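Local coordinates for cyclic di-GMP receptor atypical PilZ domain-containing protein (PDB 3RQA) that is of unproven function but carries an atypical PilZ domain of a family named as cyclic di-GMP receptors, and assembles into a tetramer through a parallel coiled-coil helical bundle, at residues Leu113-Ala118 with His155-Arg160; Arg28-Phe33 with Leu99-Val104; Glu17-Thr22 with Thr103-Val108. One frame throughout, in Å; residues are numbered along the deposited sequence.

Interaction 1: Leu113-Ala118 with His155-Arg160; sequences LASPHA and HWLWLR
With CG anti to the carbonyl carbon (chi1 -68°) and the indole plane turned roughly perpendicular to the CA-CB-CG plane (chi2 93°), W156 lays its six-membered ring against the neighbouring strand, where A114 CB sits over the ring face. This CH-pi contact runs 3.9 Å from A114 CB to the ring centroid, only 11° off the normal. The same ring also lies close to the backbone, with W156 CZ3 3.3 Å from A114 N. H155 has the same first torsion, but on the sheet face shared with L113 and L157; its ring lies against the 116-118 loop, and CD2 meets A118 CB at 3.5 Å. S115 CB is pressed against L157 CD2 at 3.3 Å, tighter than usual for two carbons.

Antiparallel pairing holds the strands: L157 N to L113 O is 3.0 Å and nearly straight, L113 N returns a bond to L157 O, and S115 N binds H155 O at 2.9 Å. Beyond that bond a water bridges S115 O and H155 N as the strands part. Strand 139-150 flanks 155-160 on its other edge, F33 of strand 24-34 packs on L157 and L159 across the barrel interior, and helix 12-19 lies against W158.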
loop_
_atom_site.group_PDB
_atom_site.type_symbol
_atom_site.label_atom_id
_atom_site.label_comp_id
_atom_site.label_asym_id
_atom_site.label_seq_id
_atom_site.Cartn_x
_atom_site.Cartn_y
_atom_site.Cartn_z
ATOM N N LEU C 113 -11.087 -28.004 -12.963
ATOM C CA LEU C 113 -12.019 -26.982 -12.509
ATOM C C LEU C 113 -13.086 -26.698 -13.562
ATOM O O LEU C 113 -12.918 -27.032 -14.744
ATOM C CB LEU C 113 -11.253 -25.700 -12.161
ATOM C CG LEU C 113 -10.376 -25.080 -13.253
ATOM C CD1 LEU C 113 -11.232 -24.335 -14.262
ATOM C CD2 LEU C 113 -9.375 -24.131 -12.615
ATOM N N ALA C 114 -14.184 -26.087 -13.129
ATOM C CA ALA C 114 -15.278 -25.746 -14.031
ATOM C C ALA C 114 -15.001 -24.402 -14.706
ATOM O O ALA C 114 -14.416 -23.504 -14.104
ATOM C CB ALA C 114 -16.586 -25.691 -13.259
ATOM N N SER C 115 -15.424 -24.267 -15.957
ATOM C CA SER C 115 -15.197 -23.037 -16.713
ATOM C C SER C 115 -16.439 -22.618 -17.503
ATOM O O SER C 115 -17.111 -23.450 -18.120
ATOM C CB SER C 115 -14.027 -23.233 -17.678
ATOM O OG SER C 115 -13.555 -21.998 -18.185
ATOM N N PRO C 116 -16.745 -21.312 -17.504
ATOM C CA PRO C 116 -17.900 -20.744 -18.209
ATOM C C PRO C 116 -18.016 -21.232 -19.649
ATOM O O PRO C 116 -19.113 -21.484 -20.139
ATOM C CB PRO C 116 -17.645 -19.243 -18.132
ATOM C CG PRO C 116 -16.932 -19.098 -16.837
ATOM C CD PRO C 116 -15.961 -20.253 -16.849
ATOM N N HIS C 117 -16.873 -21.368 -20.310
ATOM C CA HIS C 117 -16.815 -21.817 -21.695
ATOM C C HIS C 117 -15.827 -22.972 -21.848
ATOM O O HIS C 117 -14.798 -23.009 -21.177
ATOM C CB HIS C 117 -16.388 -20.652 -22.594
ATOM C CG HIS C 117 -17.260 -19.440 -22.464
ATOM N ND1 HIS C 117 -18.592 -19.440 -22.816
ATOM C CD2 HIS C 117 -16.999 -18.201 -21.983
ATOM C CE1 HIS C 117 -19.116 -18.255 -22.558
ATOM N NE2 HIS C 117 -18.170 -17.484 -22.052
ATOM N N ALA C 118 -16.147 -23.921 -22.721
ATOM C CA ALA C 118 -15.258 -25.050 -22.953
ATOM C C ALA C 118 -14.066 -24.557 -23.759
ATOM O O ALA C 118 -14.111 -23.484 -24.363
ATOM C CB ALA C 118 -15.985 -26.154 -23.720
ATOM N N HIS C 155 -19.027 -27.018 -17.881
ATOM C CA HIS C 155 -17.945 -27.434 -18.775
ATOM C C HIS C 155 -16.725 -27.662 -17.884
ATOM O O HIS C 155 -16.308 -26.761 -17.152
ATOM C CB HIS C 155 -17.608 -26.340 -19.799
ATOM C CG HIS C 155 -18.763 -25.913 -20.652
ATOM N ND1 HIS C 155 -19.771 -25.095 -20.191
ATOM C CD2 HIS C 155 -19.049 -26.165 -21.951
ATOM C CE1 HIS C 155 -20.627 -24.856 -21.169
ATOM N NE2 HIS C 155 -20.212 -25.494 -22.248
ATOM N N TRP C 156 -16.155 -28.859 -17.926
ATOM C CA TRP C 156 -14.987 -29.140 -17.100
ATOM C C TRP C 156 -13.708 -29.180 -17.906
ATOM O O TRP C 156 -13.674 -29.685 -19.028
ATOM C CB TRP C 156 -15.152 -30.454 -16.326
ATOM C CG TRP C 156 -16.220 -30.377 -15.275
ATOM C CD1 TRP C 156 -17.536 -30.720 -15.409
ATOM C CD2 TRP C 156 -16.066 -29.898 -13.937
ATOM N NE1 TRP C 156 -18.213 -30.485 -14.234
ATOM C CE2 TRP C 156 -17.334 -29.979 -13.313
ATOM C CE3 TRP C 156 -14.979 -29.407 -13.202
ATOM C CZ2 TRP C 156 -17.545 -29.587 -11.984
ATOM C CZ3 TRP C 156 -15.185 -29.019 -11.884
ATOM C CH2 TRP C 156 -16.463 -29.112 -11.287
ATOM N N LEU C 157 -12.660 -28.631 -17.308
ATOM C CA LEU C 157 -11.348 -28.559 -17.915
ATOM C C LEU C 157 -10.320 -29.243 -17.037
ATOM O O LEU C 157 -10.376 -29.151 -15.813
ATOM C CB LEU C 157 -10.936 -27.092 -18.098
ATOM C CG LEU C 157 -11.272 -26.332 -19.385
ATOM C CD1 LEU C 157 -12.469 -26.935 -20.104
ATOM C CD2 LEU C 157 -11.507 -24.879 -19.028
ATOM N N TRP C 158 -9.395 -29.941 -17.676
ATOM C CA TRP C 158 -8.296 -30.598 -16.992
ATOM C C TRP C 158 -7.097 -29.830 -17.520
ATOM O O TRP C 158 -6.793 -29.880 -18.712
ATOM C CB TRP C 158 -8.197 -32.076 -17.383
ATOM C CG TRP C 158 -9.197 -32.944 -16.688
ATOM C CD1 TRP C 158 -8.951 -33.840 -15.682
ATOM C CD2 TRP C 158 -10.606 -32.998 -16.936
ATOM N NE1 TRP C 158 -10.118 -34.446 -15.292
ATOM C CE2 TRP C 158 -11.151 -33.949 -16.042
ATOM C CE3 TRP C 158 -11.463 -32.334 -17.827
ATOM C CZ2 TRP C 158 -12.517 -34.256 -16.012
ATOM C CZ3 TRP C 158 -12.825 -32.640 -17.798
ATOM C CH2 TRP C 158 -13.336 -33.593 -16.895
ATOM N N LEU C 159 -6.447 -29.086 -16.640
ATOM C CA LEU C 159 -5.293 -28.296 -17.022
ATOM C C LEU C 159 -4.000 -28.856 -16.415
ATOM O O LEU C 159 -3.954 -29.199 -15.235
ATOM C CB LEU C 159 -5.468 -26.844 -16.566
ATOM C CG LEU C 159 -6.631 -25.950 -17.023
ATOM C CD1 LEU C 159 -6.686 -25.900 -18.531
ATOM C CD2 LEU C 159 -7.933 -26.449 -16.456
ATOM N N ARG C 160 -2.954 -28.935 -17.232
ATOM C CA ARG C 160 -1.656 -29.413 -16.773
ATOM C C ARG C 160 -0.736 -28.198 -16.733
ATOM O O ARG C 160 -0.550 -27.535 -17.759
ATOM C CB ARG C 160 -1.081 -30.451 -17.737
ATOM C CG ARG C 160 0.244 -31.025 -17.260
ATOM C CD ARG C 160 1.273 -31.028 -18.361
ATOM N NE ARG C 160 1.003 -32.038 -19.380
ATOM C CZ ARG C 160 0.982 -31.790 -20.688
ATOM N NH1 ARG C 160 1.205 -30.562 -21.134
ATOM N NH2 ARG C 160 0.753 -32.776 -21.548
HETATM O O HOH W 1 -19.256 -24.424 -16.791
#

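Interaction 2: Arg28-Phe33 with Leu99-Val104; sequences RLPAGF and LALGTV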
loop_
_atom_site.group_PDB
_atom_site.type_symbol
_atom_site.label_atom_id
_atom_site.label_comp_id
_atom_site.label_asym_id
_atom_site.label_seq_id
_atom_site.Cartn_x
_atom_site.Cartn_y
_atom_site.Cartn_z
ATOM N N ARG C 28 -12.873 -26.244 -2.473
ATOM C CA ARG C 28 -13.585 -25.119 -3.054
ATOM C C ARG C 28 -12.816 -23.838 -2.778
ATOM O O ARG C 28 -12.446 -23.556 -1.639
ATOM C CB ARG C 28 -15.000 -25.019 -2.467
ATOM C CG ARG C 28 -15.741 -23.727 -2.815
ATOM C CD ARG C 28 -17.203 -23.770 -2.366
ATOM N NE ARG C 28 -17.970 -24.769 -3.106
ATOM C CZ ARG C 28 -18.412 -24.605 -4.349
ATOM N NH1 ARG C 28 -18.172 -23.474 -4.996
ATOM N NH2 ARG C 28 -19.079 -25.579 -4.956
ATOM N N LEU C 29 -12.569 -23.064 -3.826
ATOM C CA LEU C 29 -11.855 -21.804 -3.671
ATOM C C LEU C 29 -11.986 -21.008 -4.961
ATOM O O LEU C 29 -12.342 -21.561 -6.003
ATOM C CB LEU C 29 -10.372 -22.053 -3.363
ATOM C CG LEU C 29 -9.408 -22.346 -4.520
ATOM C CD1 LEU C 29 -7.980 -22.285 -4.010
ATOM C CD2 LEU C 29 -9.699 -23.691 -5.126
ATOM N N PRO C 30 -11.723 -19.694 -4.910
ATOM C CA PRO C 30 -11.849 -18.947 -6.161
ATOM C C PRO C 30 -10.861 -19.437 -7.213
ATOM O O PRO C 30 -9.646 -19.383 -7.013
ATOM C CB PRO C 30 -11.640 -17.485 -5.735
ATOM C CG PRO C 30 -11.069 -17.562 -4.341
ATOM C CD PRO C 30 -11.678 -18.789 -3.752
ATOM N N ALA C 31 -11.404 -19.930 -8.327
ATOM C CA ALA C 31 -10.592 -20.474 -9.413
ATOM C C ALA C 31 -11.096 -20.087 -10.789
ATOM O O ALA C 31 -12.292 -19.862 -10.986
ATOM C CB ALA C 31 -10.549 -21.983 -9.308
ATOM N N GLY C 32 -10.173 -20.034 -11.744
ATOM C CA GLY C 32 -10.534 -19.688 -13.103
ATOM C C GLY C 32 -9.421 -19.995 -14.085
ATOM O O GLY C 32 -8.294 -20.258 -13.689
ATOM N N PHE C 33 -9.753 -19.968 -15.371
ATOM C CA PHE C 33 -8.788 -20.217 -16.436
ATOM C C PHE C 33 -9.000 -19.162 -17.513
ATOM O O PHE C 33 -10.134 -18.847 -17.867
ATOM C CB PHE C 33 -8.981 -21.628 -17.012
ATOM C CG PHE C 33 -8.159 -21.904 -18.245
ATOM C CD1 PHE C 33 -8.739 -21.849 -19.511
ATOM C CD2 PHE C 33 -6.806 -22.209 -18.142
ATOM C CE1 PHE C 33 -7.982 -22.093 -20.654
ATOM C CE2 PHE C 33 -6.040 -22.454 -19.277
ATOM C CZ PHE C 33 -6.628 -22.397 -20.537
ATOM N N LEU C 99 -12.523 -13.966 -8.584
ATOM C CA LEU C 99 -12.773 -15.172 -9.355
ATOM C C LEU C 99 -14.019 -15.799 -8.746
ATOM O O LEU C 99 -14.364 -15.513 -7.605
ATOM C CB LEU C 99 -11.597 -16.138 -9.221
ATOM C CG LEU C 99 -10.246 -15.653 -9.749
ATOM C CD1 LEU C 99 -9.129 -16.460 -9.103
ATOM C CD2 LEU C 99 -10.213 -15.775 -11.269
ATOM N N ALA C 100 -14.696 -16.648 -9.501
ATOM C CA ALA C 100 -15.883 -17.302 -8.979
ATOM C C ALA C 100 -15.478 -18.508 -8.143
ATOM O O ALA C 100 -14.510 -19.188 -8.453
ATOM C CB ALA C 100 -16.782 -17.747 -10.122
ATOM N N LEU C 101 -16.231 -18.760 -7.079
ATOM C CA LEU C 101 -15.982 -19.898 -6.205
ATOM C C LEU C 101 -16.316 -21.200 -6.924
ATOM O O LEU C 101 -17.351 -21.311 -7.583
ATOM C CB LEU C 101 -16.844 -19.791 -4.956
ATOM C CG LEU C 101 -16.198 -19.228 -3.701
ATOM C CD1 LEU C 101 -17.262 -19.072 -2.621
ATOM C CD2 LEU C 101 -15.088 -20.172 -3.244
ATOM N N GLY C 102 -15.446 -22.191 -6.794
ATOM C CA GLY C 102 -15.711 -23.455 -7.447
ATOM C C GLY C 102 -14.994 -24.640 -6.827
ATOM O O GLY C 102 -13.960 -24.496 -6.175
ATOM N N THR C 103 -15.567 -25.821 -7.021
ATOM C CA THR C 103 -14.970 -27.036 -6.509
ATOM C C THR C 103 -13.936 -27.431 -7.543
ATOM O O THR C 103 -14.220 -27.442 -8.741
ATOM C CB THR C 103 -16.014 -28.152 -6.355
ATOM O OG1 THR C 103 -17.037 -27.718 -5.447
ATOM C CG2 THR C 103 -15.359 -29.417 -5.815
ATOM N N VAL C 104 -12.728 -27.718 -7.080
ATOM C CA VAL C 104 -11.638 -28.084 -7.969
ATOM C C VAL C 104 -10.851 -29.267 -7.402
ATOM O O VAL C 104 -10.958 -29.580 -6.216
ATOM C CB VAL C 104 -10.670 -26.880 -8.167
ATOM C CG1 VAL C 104 -11.462 -25.633 -8.516
ATOM C CG2 VAL C 104 -9.852 -26.638 -6.895
HETATM O O HOH W 2 -14.677 -21.073 -10.524
#
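The guanidinium of R28 has the backbone of strand 101-104 over one face, with T103 N 3.8 Å above its plane and the carbonyl carbon of G102 beside it, while L101 CB lies at its edge, in plane. The side chain leaves the strand extended, CG anti to the backbone N, and bends at chi3 (-66°), so that the head folds back over its neighbour instead of pointing outward. R28 NH2 makes a close polar approach to T103 OG1, at 3.0 Å. Lower down, the R28 chain crosses that of L101 at about a right angle, and L101 CD2 touches R28 CG at 3.6 Å; on its other side the same methyl meets P30 CD at 3.7 Å, the proline and leucine lying side by side.

The opposite face of the sheet is apolar. L29, with CG in the crowded position between the backbone N and the carbonyl carbon, sends CD2 to V104 CG2 at 3.4 Å, a close fit, and A31 CB rests on V104 CG1. A31 and V104 also pack on L113 of strand 110-115 in the barrel interior.

L29 and G102 form a hydrogen-bonded antiparallel pair, and A31 N binds A100 O at 3.2 Å. The bond from G102 N to L29 O is 3.3 Å, with the donor 55° out of the carbonyl plane, consistent with the steep crossing of the two strands (axes 109° apart). A water donates to both A31 O and A100 O, giving A100 O a second donor. The chemistry is thus divided by face: a charged group lies over peptide backbone at the surface, which probably limits its mobility, while the inward side is built mainly of aliphatic contacts.

Interaction 3: Glu17-Thr22 with Thr103-Val108; sequences ELFADT and TVHWSV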
loop_
_atom_site.group_PDB
_atom_site.type_symbol
_atom_site.label_atom_id
_atom_site.label_comp_id
_atom_site.label_asym_id
_atom_site.label_seq_id
_atom_site.Cartn_x
_atom_site.Cartn_y
_atom_site.Cartn_z
ATOM N N GLU C 17 -3.309 -38.710 -15.629
ATOM C CA GLU C 17 -2.074 -37.955 -15.801
ATOM C C GLU C 17 -1.848 -36.946 -14.670
ATOM O O GLU C 17 -0.763 -36.851 -14.114
ATOM C CB GLU C 17 -2.077 -37.205 -17.135
ATOM C CG GLU C 17 -0.753 -36.495 -17.426
ATOM C CD GLU C 17 -0.703 -35.850 -18.801
ATOM O OE1 GLU C 17 -1.229 -36.450 -19.766
ATOM O OE2 GLU C 17 -0.119 -34.750 -18.920
ATOM N N LEU C 18 -2.890 -36.192 -14.342
ATOM C CA LEU C 18 -2.801 -35.167 -13.314
ATOM C C LEU C 18 -2.803 -35.637 -11.864
ATOM O O LEU C 18 -2.049 -35.111 -11.044
ATOM C CB LEU C 18 -3.934 -34.146 -13.496
ATOM C CG LEU C 18 -3.958 -33.328 -14.795
ATOM C CD1 LEU C 18 -5.141 -32.364 -14.759
ATOM C CD2 LEU C 18 -2.645 -32.574 -14.972
ATOM N N PHE C 19 -3.622 -36.632 -11.548
ATOM C CA PHE C 19 -3.749 -37.068 -10.166
ATOM C C PHE C 19 -3.222 -38.421 -9.700
ATOM O O PHE C 19 -3.091 -38.634 -8.494
ATOM C CB PHE C 19 -5.212 -36.946 -9.764
ATOM C CG PHE C 19 -5.845 -35.662 -10.204
ATOM C CD1 PHE C 19 -5.400 -34.443 -9.697
ATOM C CD2 PHE C 19 -6.878 -35.666 -11.141
ATOM C CE1 PHE C 19 -5.975 -33.246 -10.111
ATOM C CE2 PHE C 19 -7.461 -34.474 -11.564
ATOM C CZ PHE C 19 -7.005 -33.258 -11.043
ATOM N N ALA C 20 -2.920 -39.332 -10.617
ATOM C CA ALA C 20 -2.437 -40.639 -10.190
ATOM C C ALA C 20 -1.092 -40.584 -9.455
ATOM O O ALA C 20 -0.153 -39.908 -9.889
ATOM C CB ALA C 20 -2.336 -41.581 -11.391
ATOM N N ASP C 21 -1.018 -41.295 -8.333
ATOM C CA ASP C 21 0.207 -41.386 -7.532
ATOM C C ASP C 21 0.781 -40.054 -7.049
ATOM O O ASP C 21 1.997 -39.889 -6.946
ATOM C CB ASP C 21 1.298 -42.150 -8.306
ATOM C CG ASP C 21 0.862 -43.555 -8.707
ATOM O OD1 ASP C 21 0.078 -44.165 -7.959
ATOM O OD2 ASP C 21 1.316 -44.053 -9.758
ATOM N N THR C 22 -0.093 -39.103 -6.758
ATOM C CA THR C 22 0.349 -37.818 -6.253
ATOM C C THR C 22 -0.758 -37.209 -5.427
ATOM O O THR C 22 -1.937 -37.453 -5.680
ATOM C CB THR C 22 0.729 -36.845 -7.382
ATOM O OG1 THR C 22 1.340 -35.689 -6.804
ATOM C CG2 THR C 22 -0.500 -36.416 -8.181
ATOM N N THR C 103 -15.567 -25.821 -7.021
ATOM C CA THR C 103 -14.970 -27.036 -6.509
ATOM C C THR C 103 -13.936 -27.431 -7.543
ATOM O O THR C 103 -14.220 -27.442 -8.741
ATOM C CB THR C 103 -16.014 -28.152 -6.355
ATOM O OG1 THR C 103 -17.037 -27.718 -5.447
ATOM C CG2 THR C 103 -15.359 -29.417 -5.815
ATOM N N VAL C 104 -12.728 -27.718 -7.080
ATOM C CA VAL C 104 -11.638 -28.084 -7.969
ATOM C C VAL C 104 -10.851 -29.267 -7.402
ATOM O O VAL C 104 -10.958 -29.580 -6.216
ATOM C CB VAL C 104 -10.670 -26.880 -8.167
ATOM C CG1 VAL C 104 -11.462 -25.633 -8.516
ATOM C CG2 VAL C 104 -9.852 -26.638 -6.895
ATOM N N HIS C 105 -10.082 -29.925 -8.267
ATOM C CA HIS C 105 -9.238 -31.035 -7.868
ATOM C C HIS C 105 -7.848 -30.553 -8.248
ATOM O O HIS C 105 -7.501 -30.452 -9.428
ATOM C CB HIS C 105 -9.597 -32.318 -8.619
ATOM C CG HIS C 105 -9.293 -33.566 -7.847
ATOM N ND1 HIS C 105 -9.008 -34.769 -8.455
ATOM C CD2 HIS C 105 -9.228 -33.795 -6.514
ATOM C CE1 HIS C 105 -8.778 -35.685 -7.530
ATOM N NE2 HIS C 105 -8.906 -35.118 -6.344
ATOM N N TRP C 106 -7.055 -30.269 -7.225
ATOM C CA TRP C 106 -5.723 -29.706 -7.382
ATOM C C TRP C 106 -4.550 -30.588 -6.940
ATOM O O TRP C 106 -4.537 -31.110 -5.824
ATOM C CB TRP C 106 -5.712 -28.385 -6.598
ATOM C CG TRP C 106 -4.569 -27.461 -6.805
ATOM C CD1 TRP C 106 -3.636 -27.498 -7.802
ATOM C CD2 TRP C 106 -4.289 -26.287 -6.033
ATOM N NE1 TRP C 106 -2.794 -26.416 -7.702
ATOM C CE2 TRP C 106 -3.172 -25.656 -6.624
ATOM C CE3 TRP C 106 -4.875 -25.707 -4.898
ATOM C CZ2 TRP C 106 -2.626 -24.464 -6.115
ATOM C CZ3 TRP C 106 -4.330 -24.524 -4.390
ATOM C CH2 TRP C 106 -3.217 -23.917 -5.000
ATOM N N SER C 107 -3.567 -30.739 -7.826
ATOM C CA SER C 107 -2.352 -31.499 -7.532
ATOM C C SER C 107 -1.187 -30.631 -8.021
ATOM O O SER C 107 -1.396 -29.586 -8.628
ATOM C CB SER C 107 -2.328 -32.851 -8.265
ATOM O OG SER C 107 -1.813 -32.727 -9.586
ATOM N N VAL C 108 0.033 -31.073 -7.753
ATOM C CA VAL C 108 1.222 -30.349 -8.158
ATOM C C VAL C 108 1.334 -30.294 -9.680
ATOM O O VAL C 108 1.948 -29.384 -10.226
ATOM C CB VAL C 108 2.493 -31.029 -7.583
ATOM C CG1 VAL C 108 2.672 -32.398 -8.201
ATOM C CG2 VAL C 108 3.720 -30.175 -7.840
HETATM O O HOH W 3 0.369 -33.309 -6.014
#
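Helix 12-19 ends at F19 and the chain reverses through a type II turn from F19 to T22, whose T22 N to F19 O bond is weak, placing F19 and T22 beside the end of strand 103-107. F19 CG is anti to the carbonyl carbon (chi1 -45°), which carries the phenyl ring up to H105. H105 ND1 stands 3.4 Å above the centre of one ring face, and L18 CB covers the opposite face; the two aromatic planes are oblique, at 48°. S107 CB lies at the phenyl edge, 3.7 Å from F19 CD1. Beyond it, T22 CG2 approaches S107 CB.

S107 OG, placed between its backbone N and carbonyl carbon (chi1 85°), donates to L18 O at 2.8 Å from above the carbonyl plane. S107 OG also accepts from R109 N, so one hydroxyl ties the last turn of the helix to the tight turn between strands 101-107 and 110-115. A water bridges T22 OG1, at 2.7 Å, and V108 N. The buried serine hydroxyl, used as both donor and acceptor, probably has its orientation largely fixed, while the phenyl ring lies between the imidazole of H105 and L18 CB.

How the interactions relate
All three contacts involve strands of one antiparallel barrel. Strand 101-107 is shared by interactions 2 and 3, whose centres are about 15 Å apart: T103 and V104 lie in the strand segment of each; interaction 2 pairs that strand with 28-33, and interaction 3 docks the N-terminal helix near its far end. Strand 110-115, its next neighbour, leads to interaction 1, centred about 11 Å from the centre of interaction 2. Inside the barrel L113 CB meets V104 CG1 at 3.7 Å, and L159 CD1 meets F33 CE2 at 3.6 Å. Interactions 1 and 3 are joined by the salt bridge R160 NE to E17 OE2, 3.0 Å, which fastens helix 12-19 to strand 155-161.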